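Local coordinates for protein peptidyl-prolyl cis-trans isomerase FKBP13, chloroplastic (Arabidopsis thaliana, PDB 1U79) that catalyses the cis-trans isomerisation of peptidyl-proline bonds in the chloroplast thylakoid lumen and regulates accumulation of the Rieske protein of photosynthetic electron transport, at residues A15-V20 / K88-I93; I33-V38 / L57-G62. All coordinates share one frame; numbering follows the deposited sequence.

Two antiparallel strand pairings show how a single curled FKBP sheet is stitched together from segments distant in sequence. Interaction 1 pairs 15-20 with 88-93, 68 residues further on, and interaction 2, which joins 33-38 to 57-62, falls wholly within the chain between those two segments. Their centres lie about 15 Å apart and their nearest atoms about 7 Å, without touching. Strand 119-128 bridges them, pairing with both 88-93 and 32-40, so the strands run 15-18, 88-93, 119-128, 32-40, 57-60 through the sheet. Interaction 1 ties in the disulfide-linked N-terminal part, while interaction 2 packs against helix 68-75, which the sheet wraps in the FKBP fold.

Interaction 1. Residues A15-V20 / K88-I93; sequences AFCDKV and KRTLRI
Strands 15-18 and 88-93 run antiparallel at 171°, with hydrogen-bonded pairs at Ala15-Arg92 and Cys17-Thr90; past a classic beta bulge, where Lys19 and Val20 both face Lys88, pairing resumes at Val20-Lys88. Arg92 N reaches Ala15 O over 2.9 Å, almost straight, whereas the Cys17 N to Thr90 O bond is longer and more bent.

The face bearing Phe16, Asp18, Arg89 and Leu91 holds a salt bridge beside an aromatic ring. The Arg89 side chain runs extended through CG and CD, then bends at chi3 (-69°), bringing its guanidinium side-on to the carboxylate of Asp18. Arg89 NE meets Asp18 OD1 at 2.7 Å from above the carboxylate plane, while Arg89 NH1 takes the syn lone pair of Asp18 OD2 at 3.0 Å. Phe16, its CG in the crowded position between N and the carbonyl carbon, sets CD2 over one guanidinium face, 3.6 Å from Arg89 NE, with the two planes 46° apart. The third nitrogen, NH2, bonds the carbonyls of Gly73 and Pro81, so carboxylate and carbonyl oxygens together hold the guanidinium, and the Asp18 carboxylate probably offsets its charge. Nearby, Leu91 CD2 packs on Phe16 CB at 3.8 Å.

On the other face, Cys17 SG, in a disulfide with Cys5, lies 3.3 Å from Thr90 CB, and Thr90 OG1 hydrogen-bonds Asp122.

Strand 88-93 is an interior strand of the sheet, hydrogen-bonded on its other edge to strand 119-128, while strand 15-18 continues the sheet outward to strand 8-9.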
# COMPACT_ATOMS: atom_id res chain seq x y z
N ALA A 15 0.24 4.02 9.00
CA ALA A 15 0.56 2.99 9.99
C ALA A 15 0.79 1.64 9.33
O ALA A 15 0.29 1.37 8.24
CB ALA A 15 -0.55 2.90 11.01
N PHE A 16 1.54 0.79 10.01
CA PHE A 16 1.84 -0.52 9.46
C PHE A 16 2.05 -1.56 10.54
O PHE A 16 2.20 -1.23 11.72
CB PHE A 16 3.14 -0.45 8.65
CG PHE A 16 4.38 -0.47 9.52
CD1 PHE A 16 4.75 0.65 10.25
CD2 PHE A 16 5.13 -1.63 9.66
CE1 PHE A 16 5.85 0.61 11.12
CE2 PHE A 16 6.23 -1.68 10.52
CZ PHE A 16 6.59 -0.55 11.26
N CYS A 17 2.05 -2.81 10.12
CA CYS A 17 2.34 -3.95 10.98
C CYS A 17 2.91 -4.98 10.03
O CYS A 17 2.33 -5.25 8.98
CB CYS A 17 1.08 -4.49 11.68
SG CYS A 17 -0.23 -5.09 10.57
N ASP A 18 4.07 -5.54 10.36
CA ASP A 18 4.68 -6.56 9.53
C ASP A 18 4.20 -7.94 9.97
O ASP A 18 4.72 -8.52 10.92
CB ASP A 18 6.22 -6.48 9.61
CG ASP A 18 6.79 -5.41 8.70
OD1 ASP A 18 6.25 -5.22 7.59
OD2 ASP A 18 7.79 -4.76 9.07
N LYS A 19 3.18 -8.44 9.28
CA LYS A 19 2.61 -9.75 9.58
C LYS A 19 3.67 -10.83 9.39
O LYS A 19 3.73 -11.80 10.14
CB LYS A 19 1.40 -10.02 8.68
CG LYS A 19 0.24 -9.05 8.92
CD LYS A 19 -0.99 -9.44 8.12
CE LYS A 19 -2.25 -8.84 8.73
NZ LYS A 19 -3.47 -9.27 7.99
N VAL A 20 4.50 -10.66 8.37
CA VAL A 20 5.59 -11.59 8.13
C VAL A 20 6.77 -10.76 7.64
O VAL A 20 6.68 -10.09 6.62
CB VAL A 20 5.26 -12.64 7.07
CG1 VAL A 20 6.45 -13.59 6.90
CG2 VAL A 20 4.01 -13.43 7.47
N LYS A 88 5.29 -9.61 4.23
CA LYS A 88 3.85 -9.36 4.11
C LYS A 88 3.56 -8.28 5.13
O LYS A 88 3.78 -8.46 6.33
CB LYS A 88 3.02 -10.59 4.43
CG LYS A 88 1.51 -10.33 4.41
CD LYS A 88 0.76 -11.58 4.82
CE LYS A 88 -0.74 -11.37 4.77
NZ LYS A 88 -1.43 -12.60 5.24
N ARG A 89 3.05 -7.16 4.64
CA ARG A 89 2.76 -6.03 5.50
C ARG A 89 1.36 -5.49 5.32
O ARG A 89 0.82 -5.48 4.22
CB ARG A 89 3.77 -4.90 5.21
CG ARG A 89 3.44 -3.58 5.91
CD ARG A 89 4.54 -2.53 5.70
NE ARG A 89 5.78 -2.89 6.39
CZ ARG A 89 6.85 -2.11 6.43
NH1 ARG A 89 7.93 -2.51 7.10
NH2 ARG A 89 6.85 -0.93 5.81
N THR A 90 0.76 -5.06 6.42
CA THR A 90 -0.56 -4.47 6.34
C THR A 90 -0.32 -2.99 6.49
O THR A 90 0.49 -2.57 7.33
CB THR A 90 -1.48 -4.97 7.47
OG1 THR A 90 -1.68 -6.38 7.34
CG2 THR A 90 -2.83 -4.29 7.39
N LEU A 91 -0.98 -2.19 5.67
CA LEU A 91 -0.82 -0.74 5.73
C LEU A 91 -2.16 -0.05 5.93
O LEU A 91 -3.16 -0.43 5.30
CB LEU A 91 -0.21 -0.20 4.43
CG LEU A 91 1.23 -0.46 4.01
CD1 LEU A 91 1.43 0.15 2.62
CD2 LEU A 91 2.21 0.18 5.03
N ARG A 92 -2.17 0.96 6.80
CA ARG A 92 -3.35 1.77 7.05
C ARG A 92 -2.94 3.14 6.53
O ARG A 92 -2.03 3.77 7.07
CB ARG A 92 -3.68 1.85 8.54
CG ARG A 92 -4.93 2.69 8.82
CD ARG A 92 -5.57 2.31 10.16
NE ARG A 92 -6.78 3.10 10.42
CZ ARG A 92 -6.76 4.35 10.85
NH1 ARG A 92 -5.60 4.93 11.09
NH2 ARG A 92 -7.88 5.03 11.05
N ILE A 93 -3.63 3.59 5.48
CA ILE A 93 -3.27 4.84 4.82
C ILE A 93 -4.30 5.94 4.94
O ILE A 93 -5.41 5.81 4.44
CB ILE A 93 -3.02 4.58 3.30
CG1 ILE A 93 -2.02 3.43 3.14
CG2 ILE A 93 -2.51 5.87 2.63
CD1 ILE A 93 -1.69 3.09 1.70

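Interaction 2. Residues I33-V38 / L57-G62; sequences IKAHYV and LTFRIG
Strands 33-38 and 57-60 pair antiparallel but strongly twisted, at 136°, and only Ile33 to Ala35 find backbone partners across the gap. Ile33 and Phe59 exchange two hydrogen bonds, as do Ala35 and Leu57; Ile33 N to Phe59 O, at 2.8 Å, is the straightest of the four.

On the buried face, Ile33 and Phe59 lie side by side and point the same way. Each has its first torsion in the crowded position between backbone N and carbonyl carbon (chi1 66° and 65°), which swings both side chains in the same sense. Ile33 CG1 consequently sits over one face of the Phe59 ring, offset toward the rim, in a CH-pi contact 4.2 Å from the centroid. With CD1 anti about chi2, Ile33 CD1 carries on past the ring, 3.8 Å from Phe59 CZ, and reaches Ile61 CB at 3.9 Å. Ala35 CB comes instead to the ring's edge, 4.1 Å from Phe59 CE2. Tyr37 also takes the crowded first rotamer; it crosses Leu57 obliquely, CE1 touching Leu57 CB at 3.9 Å, and its hydroxyl hydrogen-bonds Asp48. On the opposite face Lys34 and Thr58 run alongside each other, the lysine extended beyond CG, with Lys34 CG 3.9 Å from Thr58 OG1.

Trp70 of helix 68-75 meets the rings of Tyr37 and Phe59; as in other FKBPs, this cluster probably lines the prolyl-isomerase pocket, with the tryptophan as its floor. Directional bonding across this pair is confined to the main chain, while aliphatic contacts over the face and at the edge of Phe59 probably help set the ring's orientation. The layer between sheet and helix is largely apolar, the Tyr37-Asp48 hydrogen bond its polar element.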
# COMPACT_ATOMS: atom_id res chain seq x y z
N ILE A 33 9.60 -3.48 -9.04
CA ILE A 33 9.28 -4.60 -8.16
C ILE A 33 7.92 -5.20 -8.45
O ILE A 33 7.13 -4.63 -9.21
CB ILE A 33 9.29 -4.16 -6.68
CG1 ILE A 33 8.16 -3.17 -6.42
CG2 ILE A 33 10.64 -3.55 -6.34
CD1 ILE A 33 7.98 -2.80 -4.95
N LYS A 34 7.66 -6.34 -7.83
CA LYS A 34 6.39 -7.06 -7.98
C LYS A 34 5.72 -7.18 -6.62
O LYS A 34 6.39 -7.49 -5.63
CB LYS A 34 6.61 -8.48 -8.48
CG LYS A 34 7.17 -8.65 -9.87
CD LYS A 34 7.23 -10.14 -10.19
CE LYS A 34 7.74 -10.40 -11.59
NZ LYS A 34 7.75 -11.87 -11.89
N ALA A 35 4.41 -6.96 -6.58
CA ALA A 35 3.69 -7.09 -5.33
C ALA A 35 2.26 -7.56 -5.54
O ALA A 35 1.57 -7.11 -6.45
CB ALA A 35 3.67 -5.76 -4.59
N HIS A 36 1.84 -8.50 -4.70
CA HIS A 36 0.46 -8.97 -4.73
C HIS A 36 -0.18 -8.12 -3.64
O HIS A 36 0.52 -7.67 -2.73
CB HIS A 36 0.38 -10.46 -4.41
CG HIS A 36 0.36 -11.32 -5.62
ND1 HIS A 36 -0.66 -11.28 -6.55
CD2 HIS A 36 1.25 -12.23 -6.09
CE1 HIS A 36 -0.40 -12.12 -7.53
NE2 HIS A 36 0.76 -12.71 -7.28
N TYR A 37 -1.48 -7.89 -3.73
CA TYR A 37 -2.13 -7.06 -2.73
C TYR A 37 -3.65 -7.17 -2.73
O TYR A 37 -4.26 -7.59 -3.71
CB TYR A 37 -1.77 -5.58 -2.95
CG TYR A 37 -2.36 -4.99 -4.22
CD1 TYR A 37 -1.73 -5.16 -5.45
CD2 TYR A 37 -3.59 -4.32 -4.19
CE1 TYR A 37 -2.31 -4.68 -6.63
CE2 TYR A 37 -4.18 -3.84 -5.36
CZ TYR A 37 -3.54 -4.03 -6.57
OH TYR A 37 -4.13 -3.58 -7.73
N VAL A 38 -4.23 -6.77 -1.61
CA VAL A 38 -5.67 -6.72 -1.42
C VAL A 38 -5.92 -5.39 -0.73
O VAL A 38 -5.37 -5.12 0.34
CB VAL A 38 -6.22 -7.84 -0.52
CG1 VAL A 38 -7.70 -7.59 -0.24
CG2 VAL A 38 -6.04 -9.21 -1.19
N LEU A 57 1.19 -6.75 -9.20
CA LEU A 57 1.37 -5.44 -9.79
C LEU A 57 2.87 -5.23 -9.99
O LEU A 57 3.64 -5.39 -9.05
CB LEU A 57 0.81 -4.35 -8.88
CG LEU A 57 0.91 -2.92 -9.41
CD1 LEU A 57 -0.07 -2.76 -10.57
CD2 LEU A 57 0.60 -1.92 -8.30
N THR A 58 3.27 -4.91 -11.21
CA THR A 58 4.67 -4.65 -11.49
C THR A 58 4.80 -3.13 -11.64
O THR A 58 4.12 -2.53 -12.47
CB THR A 58 5.13 -5.38 -12.78
OG1 THR A 58 5.10 -6.80 -12.55
CG2 THR A 58 6.56 -4.97 -13.15
N PHE A 59 5.64 -2.51 -10.82
CA PHE A 59 5.80 -1.05 -10.85
C PHE A 59 7.11 -0.63 -10.19
O PHE A 59 7.72 -1.43 -9.48
CB PHE A 59 4.64 -0.39 -10.10
CG PHE A 59 4.61 -0.71 -8.62
CD1 PHE A 59 4.93 0.26 -7.68
CD2 PHE A 59 4.28 -1.99 -8.17
CE1 PHE A 59 4.92 -0.04 -6.30
CE2 PHE A 59 4.26 -2.30 -6.80
CZ PHE A 59 4.59 -1.31 -5.87
N ARG A 60 7.56 0.60 -10.44
CA ARG A 60 8.78 1.02 -9.74
C ARG A 60 8.38 1.71 -8.47
O ARG A 60 7.42 2.48 -8.42
CB ARG A 60 9.71 1.97 -10.51
CG ARG A 60 9.30 2.54 -11.81
CD ARG A 60 10.60 2.62 -12.61
NE ARG A 60 11.06 1.25 -12.74
CZ ARG A 60 12.32 0.85 -12.70
NH1 ARG A 60 13.31 1.72 -12.55
NH2 ARG A 60 12.58 -0.44 -12.79
N ILE A 61 9.14 1.45 -7.42
CA ILE A 61 8.86 1.99 -6.12
C ILE A 61 9.62 3.28 -5.86
O ILE A 61 10.76 3.46 -6.32
CB ILE A 61 9.20 0.94 -5.05
CG1 ILE A 61 8.81 1.44 -3.66
CG2 ILE A 61 10.70 0.58 -5.12
CD1 ILE A 61 7.31 1.43 -3.43
N GLY A 62 8.98 4.19 -5.14
CA GLY A 62 9.60 5.44 -4.76
C GLY A 62 9.67 6.57 -5.78
O GLY A 62 10.38 7.54 -5.54